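Local coordinates for transcriptional regulator fur family (Xanthomonas campestris pv. campestris, PDB 7DH7), which probably acts as a zinc-dependent repressor of zinc-uptake genes, binding regulatory DNA as a dimer of the Fur family, and is captured here in its apo form, at the interface of chains A and B. Sequence-based numbering; all coordinates share one arbitrary frame. Chains: chain A/B, Transcriptional regulator fur family.

Contact 1 and contact 2 are two patches of one two-fold symmetric dimer interface, with their C-alpha centres about 18 Å apart. The hairpin of strands 120-123 and 128-131 of chain A links them: its strands supply A:Leu121 and A:Val130 to contact 1, and its turn supplies A:Arg125 and A:His127 to contact 2. Contact 1 is an apolar part of the dimerisation region. Contact 2 joins that turn and the end of helix 80-92 to the N-terminal helix 24-38 of the partner. Together they suggest how dimerisation could be coupled to the placement of the DNA-binding regions.

Contact 1: the interface of chains A and B. Residues chain A 121, 130-132; chain B 145, 148, 150.
A:Leu121 meets B:Phe150 because its first torsion (chi1 172°) turns CG away from the backbone N, while B:Phe150 (chi1 -76°) holds its ring opposite the carbonyl carbon. The branch point of the leucine then lies over the ring centre, CG 3.7 Å from the centroid of B:Phe150 in a CH-pi contact. CD2 of A:Leu121 comes 3.7 Å from CD1 of B:Phe150, and the leucine CD1 lies nearer CD2 and CE2 of the ring. The two side chains run past each other in opposite directions. The backbone O of A:Leu121 adds a contact 3.5 Å from CZ of B:Phe150. CD2 of A:Leu121 also reaches helix 135-147 of chain B, 3.8 Å from the CA of B:Ala145.

At the other end of the patch, CB of B:Leu148 lies 3.9 Å from CG1 of A:Val130, and its CD1 is 3.6 Å from CD2 of A:Leu132, so it meets A:Val130 near its root and A:Leu132 at its branch end. The same methyl, CG1 of A:Val130, lies on the A:Leu121 side of the ring, beyond its periphery and 4.0 Å from CE1 of B:Phe150.

The patch hides 207 Å² in sum. Chain A contributes strands 120-123 and 128-131 with the start of the following loop, chain B the end of helix 135-147 and the loop beyond. It lies in the C-terminal dimerisation region, where A:Glu131 is a ligand of a zinc site of this protein, though no zinc is part of this contact.

Contact 2: the interface of chains A and B. Residues chain A 92, 125, 127; chain B 37-38.
Helix 24-38 of chain B brings its C-terminal residues B:Glu37 and B:Arg38 against two pieces of chain A: the last residue of helix 80-92, A:Ala92, and the turn between strands 120-123 and 128-131, which carries A:Arg125 and A:His127.

One polar link is a weak hydrogen bond from the ring nitrogen NE2 of A:His127 to the carboxylate OE2 of B:Glu37, at 3.0 Å but bent to 128° at the hydrogen. B:Glu37 has CG between its backbone N and carbonyl carbon (chi1 85°) and is extended beyond it, which carries the carboxylate to the imidazole from the opposite direction. Its carboxyl carbon lies at the ring edge, in plane, while the carboxylate is turned 38° from the ring. B:Glu37 is poorly ordered, so this detail should be read with caution.

Chain A packs both faces of the imidazole: the backbone O of A:Arg125 sits 3.4 Å above one, and the CA of A:Ala92 is 3.4 Å above the other, both offset toward the rim. This sandwich probably restricts the ring's rotation and keeps NE2 toward chain B. A water 3.1 Å from OE2 of B:Glu37 forms a tentative bridge, since A:Arg125 is poorly ordered and the water sits doubtfully close to its backbone O.

The CB of A:Ala92 packs 3.7 Å from CD of B:Glu37. B:Arg38, extended from CG to NE, runs past the helix-terminal carbonyl of A:Ala92, where its charge may be favourable.

The turn contains A:Cys126, a ligand of the protein's second zinc site, probably the structural one, and helix 80-92 is the likely recognition helix. The contact therefore probably helps to fix the DNA-binding regions relative to the dimer core.

Contact 1: the interface of chains A and B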
# COMPACT_ATOMS: atom_id res chain seq x y z
N LEU A 121 -2.93 -6.43 -9.84
CA LEU A 121 -3.96 -5.42 -9.60
C LEU A 121 -4.72 -5.79 -8.32
O LEU A 121 -5.39 -6.83 -8.26
CB LEU A 121 -4.90 -5.33 -10.79
CG LEU A 121 -6.15 -4.47 -10.66
CD1 LEU A 121 -5.78 -3.03 -10.30
CD2 LEU A 121 -6.94 -4.49 -11.97
N VAL A 130 -5.59 -9.62 -8.82
CA VAL A 130 -5.68 -10.25 -10.13
C VAL A 130 -4.45 -9.86 -10.94
O VAL A 130 -3.94 -8.73 -10.84
CB VAL A 130 -6.97 -9.87 -10.87
CG1 VAL A 130 -6.92 -8.45 -11.34
CG2 VAL A 130 -7.18 -10.82 -12.03
N GLU A 131 -3.97 -10.80 -11.74
CA GLU A 131 -2.71 -10.63 -12.45
C GLU A 131 -2.98 -9.97 -13.80
O GLU A 131 -3.84 -10.43 -14.55
CB GLU A 131 -2.00 -11.98 -12.57
CG GLU A 131 -2.86 -13.09 -13.17
CD GLU A 131 -3.93 -13.66 -12.23
OE1 GLU A 131 -4.16 -13.13 -11.12
OE2 GLU A 131 -4.58 -14.65 -12.63
N LEU A 132 -2.30 -8.85 -14.06
CA LEU A 132 -2.45 -8.11 -15.32
C LEU A 132 -1.70 -8.87 -16.40
O LEU A 132 -0.48 -8.79 -16.47
CB LEU A 132 -1.90 -6.70 -15.20
CG LEU A 132 -2.67 -5.59 -14.49
CD1 LEU A 132 -1.74 -4.39 -14.35
CD2 LEU A 132 -3.92 -5.17 -15.24
N ALA B 145 -8.37 -2.65 -16.14
CA ALA B 145 -8.85 -2.75 -14.74
C ALA B 145 -10.36 -2.96 -14.72
O ALA B 145 -10.82 -3.79 -13.96
CB ALA B 145 -8.44 -1.52 -13.97
N LEU B 148 -11.08 -6.48 -15.58
CA LEU B 148 -10.64 -7.44 -14.54
C LEU B 148 -11.47 -7.35 -13.26
O LEU B 148 -11.15 -8.06 -12.32
CB LEU B 148 -9.13 -7.31 -14.32
CG LEU B 148 -8.27 -7.73 -15.52
CD1 LEU B 148 -6.83 -7.29 -15.38
CD2 LEU B 148 -8.38 -9.21 -15.80
N PHE B 150 -12.44 -4.31 -11.52
CA PHE B 150 -12.21 -3.16 -10.66
C PHE B 150 -12.95 -1.92 -11.17
O PHE B 150 -13.39 -1.85 -12.32
CB PHE B 150 -10.70 -2.86 -10.53
CG PHE B 150 -9.96 -3.82 -9.61
CD1 PHE B 150 -9.88 -5.17 -9.90
CD2 PHE B 150 -9.39 -3.36 -8.44
CE1 PHE B 150 -9.22 -6.04 -9.04
CE2 PHE B 150 -8.72 -4.23 -7.58
CZ PHE B 150 -8.64 -5.57 -7.89

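Contact 2: the interface of chains A and B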
# COMPACT_ATOMS: atom_id res chain seq x y z
N ALA A 92 -3.64 -6.98 5.07
CA ALA A 92 -4.13 -5.63 5.29
C ALA A 92 -3.04 -4.61 5.07
O ALA A 92 -3.32 -3.51 4.60
CB ALA A 92 -4.72 -5.51 6.72
N ARG A 125 -9.41 -2.53 -0.18
CA ARG A 125 -10.31 -2.82 0.92
C ARG A 125 -10.29 -4.29 1.27
O ARG A 125 -10.29 -4.66 2.45
CB ARG A 125 -11.75 -2.43 0.57
CG ARG A 125 -11.93 -0.95 0.39
CD ARG A 125 -11.72 -0.25 1.72
NE ARG A 125 -12.52 -0.83 2.79
CZ ARG A 125 -13.83 -0.61 2.94
NH1 ARG A 125 -14.47 0.15 2.07
NH2 ARG A 125 -14.50 -1.16 3.95
N HIS A 127 -8.11 -6.73 -0.47
CA HIS A 127 -6.78 -7.32 -0.64
C HIS A 127 -6.78 -8.53 -1.57
O HIS A 127 -5.88 -9.38 -1.51
CB HIS A 127 -6.15 -7.69 0.72
CG HIS A 127 -6.47 -6.71 1.80
ND1 HIS A 127 -6.12 -5.38 1.70
CD2 HIS A 127 -7.15 -6.84 2.96
CE1 HIS A 127 -6.55 -4.74 2.77
NE2 HIS A 127 -7.19 -5.60 3.55
N GLU B 37 -7.59 -2.26 11.17
CA GLU B 37 -7.39 -3.57 10.55
C GLU B 37 -5.91 -3.90 10.36
O GLU B 37 -5.54 -5.08 10.35
CB GLU B 37 -8.18 -3.66 9.23
CG GLU B 37 -7.52 -3.10 7.98
CD GLU B 37 -8.03 -3.76 6.67
OE1 GLU B 37 -8.87 -4.68 6.74
OE2 GLU B 37 -7.59 -3.35 5.57
N ARG B 38 -5.03 -2.90 10.31
CA ARG B 38 -3.62 -3.14 10.08
C ARG B 38 -2.79 -3.33 11.34
O ARG B 38 -1.68 -3.85 11.22
CB ARG B 38 -3.00 -1.98 9.29
CG ARG B 38 -3.50 -1.87 7.86
CD ARG B 38 -2.77 -0.72 7.17
NE ARG B 38 -3.46 -0.26 5.96
CZ ARG B 38 -2.90 0.56 5.09
NH1 ARG B 38 -1.66 0.98 5.28
NH2 ARG B 38 -3.59 0.96 4.03
O HOH W 1 -10.35 -3.04 4.23